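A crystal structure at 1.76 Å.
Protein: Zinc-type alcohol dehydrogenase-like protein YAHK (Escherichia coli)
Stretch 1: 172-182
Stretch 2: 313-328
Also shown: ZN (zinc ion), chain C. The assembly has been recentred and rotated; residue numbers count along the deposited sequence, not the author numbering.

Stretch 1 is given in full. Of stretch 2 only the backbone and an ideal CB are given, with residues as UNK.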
# COMPACT_ATOMS: atom_id res chain seq x y z
N ALA A 172 -21.66 -2.23 -26.46
CA ALA A 172 -20.36 -1.66 -26.09
C ALA A 172 -20.34 -1.16 -24.65
O ALA A 172 -19.27 -0.94 -24.08
CB ALA A 172 -20.00 -0.53 -27.05
N VAL A 173 -21.52 -0.99 -24.06
CA VAL A 173 -21.62 -0.54 -22.67
C VAL A 173 -21.44 -1.72 -21.71
O VAL A 173 -20.97 -1.56 -20.59
CB VAL A 173 -23.01 0.10 -22.42
CG1 VAL A 173 -23.22 0.34 -20.93
CG2 VAL A 173 -23.11 1.42 -23.18
N ALA A 174 -21.81 -2.92 -22.17
CA ALA A 174 -21.74 -4.12 -21.36
C ALA A 174 -20.47 -4.29 -20.52
O ALA A 174 -20.55 -4.46 -19.30
CB ALA A 174 -21.97 -5.35 -22.23
N PRO A 175 -19.28 -4.24 -21.14
CA PRO A 175 -18.03 -4.41 -20.38
C PRO A 175 -17.80 -3.39 -19.26
O PRO A 175 -16.99 -3.62 -18.36
CB PRO A 175 -16.95 -4.33 -21.47
CG PRO A 175 -17.67 -4.82 -22.70
CD PRO A 175 -18.99 -4.11 -22.58
N LEU A 176 -18.51 -2.27 -19.31
CA LEU A 176 -18.34 -1.26 -18.27
C LEU A 176 -18.78 -1.81 -16.92
O LEU A 176 -18.25 -1.41 -15.88
CB LEU A 176 -19.17 -0.01 -18.61
CG LEU A 176 -18.78 0.76 -19.87
CD1 LEU A 176 -19.64 2.01 -19.99
CD2 LEU A 176 -17.31 1.15 -19.81
N LEU A 177 -19.73 -2.74 -16.93
CA LEU A 177 -20.26 -3.32 -15.69
C LEU A 177 -19.26 -4.07 -14.82
O LEU A 177 -19.54 -4.36 -13.65
CB LEU A 177 -21.47 -4.19 -16.01
CG LEU A 177 -22.78 -3.41 -16.25
CD1 LEU A 177 -23.16 -2.65 -14.98
CD2 LEU A 177 -22.63 -2.45 -17.41
N CYS A 178 -18.10 -4.43 -15.38
CA CYS A 178 -17.06 -5.07 -14.58
C CYS A 178 -15.70 -4.49 -14.95
O CYS A 178 -15.07 -3.82 -14.13
CB CYS A 178 -17.01 -6.59 -14.76
SG CYS A 178 -15.70 -7.29 -13.68
N ALA A 179 -15.26 -4.72 -16.18
CA ALA A 179 -13.97 -4.19 -16.61
C ALA A 179 -13.93 -2.69 -16.37
O ALA A 179 -12.92 -2.15 -15.91
CB ALA A 179 -13.75 -4.49 -18.08
N GLY A 180 -15.03 -2.01 -16.69
CA GLY A 180 -15.07 -0.57 -16.50
C GLY A 180 -14.95 -0.14 -15.05
O GLY A 180 -14.03 0.59 -14.68
N ILE A 181 -15.87 -0.59 -14.21
CA ILE A 181 -15.83 -0.18 -12.81
C ILE A 181 -14.57 -0.64 -12.09
O ILE A 181 -14.06 0.05 -11.21
CB ILE A 181 -17.10 -0.66 -12.05
CG1 ILE A 181 -17.08 -0.14 -10.61
CG2 ILE A 181 -17.18 -2.18 -12.08
CD1 ILE A 181 -17.07 1.37 -10.49
N THR A 182 -14.03 -1.80 -12.48
CA THR A 182 -12.82 -2.32 -11.84
C THR A 182 -11.66 -1.33 -11.99
O THR A 182 -10.80 -1.25 -11.11
CB THR A 182 -12.43 -3.68 -12.44
OG1 THR A 182 -13.42 -4.64 -12.06
CG2 THR A 182 -11.07 -4.14 -11.93
N UNK A 313 -11.06 -4.23 -6.08
CA UNK A 313 -11.90 -5.07 -6.94
C UNK A 313 -13.23 -4.38 -7.21
O UNK A 313 -13.86 -3.81 -6.31
CB UNK A 313 -12.13 -6.44 -6.30
N UNK A 314 -13.64 -4.43 -8.48
CA UNK A 314 -14.86 -3.80 -8.96
C UNK A 314 -15.17 -2.49 -8.25
O UNK A 314 -14.28 -1.66 -8.08
CB UNK A 314 -16.04 -4.76 -8.80
N UNK A 315 -16.43 -2.29 -7.88
CA UNK A 315 -16.81 -1.08 -7.19
C UNK A 315 -18.19 -1.27 -6.58
O UNK A 315 -18.88 -2.22 -6.92
CB UNK A 315 -16.79 0.12 -8.14
N UNK A 316 -18.57 -0.37 -5.68
CA UNK A 316 -19.89 -0.47 -5.06
C UNK A 316 -20.94 -0.05 -6.07
O UNK A 316 -20.59 0.43 -7.16
CB UNK A 316 -19.98 0.39 -3.80
N UNK A 317 -22.21 -0.20 -5.74
CA UNK A 317 -23.25 0.16 -6.69
C UNK A 317 -23.30 1.66 -7.00
O UNK A 317 -23.34 2.05 -8.16
CB UNK A 317 -24.61 -0.30 -6.15
N UNK A 318 -23.30 2.51 -5.96
CA UNK A 318 -23.35 3.95 -6.22
C UNK A 318 -22.28 4.42 -7.21
O UNK A 318 -22.56 5.21 -8.11
CB UNK A 318 -23.20 4.71 -4.90
N UNK A 319 -21.05 3.94 -7.04
CA UNK A 319 -19.97 4.35 -7.93
C UNK A 319 -20.13 3.75 -9.32
O UNK A 319 -19.73 4.36 -10.31
CB UNK A 319 -18.62 3.95 -7.34
N UNK A 320 -20.70 2.55 -9.40
CA UNK A 320 -20.92 1.92 -10.70
C UNK A 320 -21.91 2.79 -11.46
O UNK A 320 -21.78 3.00 -12.66
CB UNK A 320 -21.43 0.49 -10.56
N UNK A 321 -22.91 3.32 -10.76
CA UNK A 321 -23.89 4.19 -11.40
C UNK A 321 -23.23 5.50 -11.83
O UNK A 321 -23.51 6.01 -12.92
CB UNK A 321 -25.06 4.47 -10.46
N UNK A 322 -22.37 6.03 -10.98
CA UNK A 322 -21.66 7.27 -11.28
C UNK A 322 -20.83 7.07 -12.54
O UNK A 322 -20.79 7.93 -13.43
CB UNK A 322 -20.78 7.70 -10.11
N UNK A 323 -20.17 5.93 -12.62
CA UNK A 323 -19.34 5.60 -13.77
C UNK A 323 -20.16 5.56 -15.05
O UNK A 323 -19.77 6.11 -16.07
CB UNK A 323 -18.64 4.26 -13.55
N UNK A 324 -21.31 4.89 -14.99
CA UNK A 324 -22.17 4.79 -16.16
C UNK A 324 -22.64 6.16 -16.63
O UNK A 324 -22.68 6.43 -17.83
CB UNK A 324 -23.38 3.90 -15.85
N UNK A 325 -22.99 7.03 -15.68
CA UNK A 325 -23.45 8.37 -16.02
C UNK A 325 -22.31 9.16 -16.67
O UNK A 325 -22.50 9.82 -17.69
CB UNK A 325 -23.97 9.09 -14.78
N UNK A 326 -21.14 9.06 -16.07
CA UNK A 326 -19.93 9.72 -16.56
C UNK A 326 -19.62 9.25 -17.98
O UNK A 326 -19.35 10.05 -18.87
CB UNK A 326 -18.75 9.44 -15.63
N UNK A 327 -19.66 7.94 -18.19
CA UNK A 327 -19.38 7.39 -19.51
C UNK A 327 -20.44 7.80 -20.53
O UNK A 327 -20.12 8.03 -21.70
CB UNK A 327 -19.29 5.86 -19.44
N UNK A 328 -21.69 7.91 -20.09
CA UNK A 328 -22.75 8.30 -21.01
C UNK A 328 -22.54 9.74 -21.46
O UNK A 328 -22.65 10.07 -22.64
CB UNK A 328 -24.12 8.13 -20.36
ZN ZN C . -15.46 -9.63 -14.14

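At position 313 the CA-to-CB bond points away from stretch 1, with nothing of it within 5.5 Å, so many side chains would serve; the residue is Met 313. Position 314 has phi 35° and psi -136°, a combination that suits glycine best and strains a residue with a CB. The CA-to-CB bond points away overall, yet the ideal CB touches stretch 1, 4.3 Å from Ile 181 CG2 and 4.2 Å from Thr 182 OG1. That hydroxyl already donates to Cys 178 O, so an apolar side chain is acceptable, though a small polar one could be too. It is Ile 314, whose CG2 sits 3.5 Å from Thr 182 OG1 and 4.1 Å from Cys 178 SG, the zinc-binding sulfur. Two waters join its backbone to Thr 182, one donating to both carbonyl oxygens, the other donating to Thr 182 OG1 and accepting from Ile 314 N.

At 315 an ideal CB would stand 2.5 Å from Ile 181 CG1, a clash, so glycine alone fits: Gly 315, whose N packs 3.5 Å from Ile 181 CG1. Position 316 points away and precedes a helix, where serine, aspartate, asparagine or glycine is common; it is Gly 316. Positions 317 and 318 make no contact. Amides of the first helical turn have no carbonyl acceptor one turn earlier within the helix, so proline costs little there; they are Ile 317 and Pro 318.

Position 319 points toward Ile 181, its ideal CB 4.4 Å from CD1. An aliphatic chain, or a polar one with an aliphatic stem, would suit. Glu 319 lays its CG 3.8 Å from Ile 181 CD1. Position 320 points sideways, its ideal CB 4.4 Å from Ile 181 CG1, with Leu 177 CD1 within reach of a further atom, so valine or threonine is apt. Thr 320 places CG2 4.2 Å from Leu 177 CD1, while its OG1 donates to Gly 316 O.

Positions 321 and 322 find nothing of stretch 1 near their CBs, so polar residues are acceptable: Gln 321 and Glu 322.

Position 323 points toward Gly 180, where the absence of a side chain leaves room for a long, flexible apolar one. Met 323 brings SD 3.4 Å from Gly 180 C and CE 3.1 Å from Leu 176 O. Position 324 points sideways, but a branched aliphatic chain can reach the leucines. Leu 324 does so, CD2 lying 4.1 Å from Leu 176 CD1.

Positions 325 and 326 are out of reach: Asp 325, whose OD1 accepts from Gln 321 NE2, and Phe 326. At 327 the ideal CB is already 3.9 Å from Leu 176 CD1, favouring a small apolar residue; Cys 327 fits. Position 328, sideways and without contact, is Ala 328.

Stretch 2 313-328: MIGGIPETQEMLDFCA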
# COMPACT_ATOMS: atom_id res chain seq x y z
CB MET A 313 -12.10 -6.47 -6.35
CG MET A 313 -12.77 -6.55 -5.00
SD MET A 313 -13.18 -8.29 -4.64
CE MET A 313 -14.97 -8.20 -4.66
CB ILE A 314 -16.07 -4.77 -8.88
CG1 ILE A 314 -16.27 -5.28 -7.45
CG2 ILE A 314 -15.84 -5.92 -9.83
CD1 ILE A 314 -17.49 -6.18 -7.30
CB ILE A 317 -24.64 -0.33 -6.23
CG1 ILE A 317 -24.61 -1.85 -6.00
CG2 ILE A 317 -25.68 -0.02 -7.31
CD1 ILE A 317 -24.29 -2.67 -7.24
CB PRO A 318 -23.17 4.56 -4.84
CG PRO A 318 -23.85 3.57 -3.96
CD PRO A 318 -23.36 2.25 -4.51
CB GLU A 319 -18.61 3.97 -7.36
CG GLU A 319 -17.46 4.46 -8.23
CD GLU A 319 -16.11 4.31 -7.55
OE1 GLU A 319 -15.81 3.19 -7.09
OE2 GLU A 319 -15.36 5.30 -7.48
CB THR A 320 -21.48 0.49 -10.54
OG1 THR A 320 -20.58 -0.28 -9.73
CG2 THR A 320 -21.58 -0.20 -11.90
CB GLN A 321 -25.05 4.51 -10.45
CG GLN A 321 -26.17 5.30 -11.14
CD GLN A 321 -26.79 4.53 -12.29
OE1 GLN A 321 -27.52 3.56 -12.07
NE2 GLN A 321 -26.51 4.96 -13.52
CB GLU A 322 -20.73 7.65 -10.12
CG GLU A 322 -19.97 8.95 -10.33
CD GLU A 322 -18.90 9.17 -9.28
OE1 GLU A 322 -17.76 8.70 -9.47
OE2 GLU A 322 -19.21 9.80 -8.24
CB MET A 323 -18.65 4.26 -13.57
CG MET A 323 -17.83 3.82 -14.77
SD MET A 323 -17.50 2.06 -14.75
CE MET A 323 -19.20 1.40 -14.83
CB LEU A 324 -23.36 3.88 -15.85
CG LEU A 324 -22.98 2.40 -15.76
CD1 LEU A 324 -24.15 1.58 -15.24
CD2 LEU A 324 -22.56 1.90 -17.14
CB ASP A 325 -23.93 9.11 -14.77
CG ASP A 325 -25.15 8.47 -14.13
OD1 ASP A 325 -25.82 7.65 -14.79
OD2 ASP A 325 -25.43 8.79 -12.95
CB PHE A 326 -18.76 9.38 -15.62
CG PHE A 326 -17.43 9.93 -16.07
CD1 PHE A 326 -17.07 11.25 -15.80
CD2 PHE A 326 -16.51 9.11 -16.73
CE1 PHE A 326 -15.82 11.74 -16.18
CE2 PHE A 326 -15.26 9.60 -17.11
CZ PHE A 326 -14.92 10.91 -16.84
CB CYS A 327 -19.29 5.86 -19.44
SG CYS A 327 -17.79 5.28 -18.59
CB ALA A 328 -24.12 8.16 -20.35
O HOH W 1 -11.48 -1.99 -8.54
O HOH W 2 -12.31 -6.56 -9.95
O HOH W 3 -14.23 -10.07 -12.25
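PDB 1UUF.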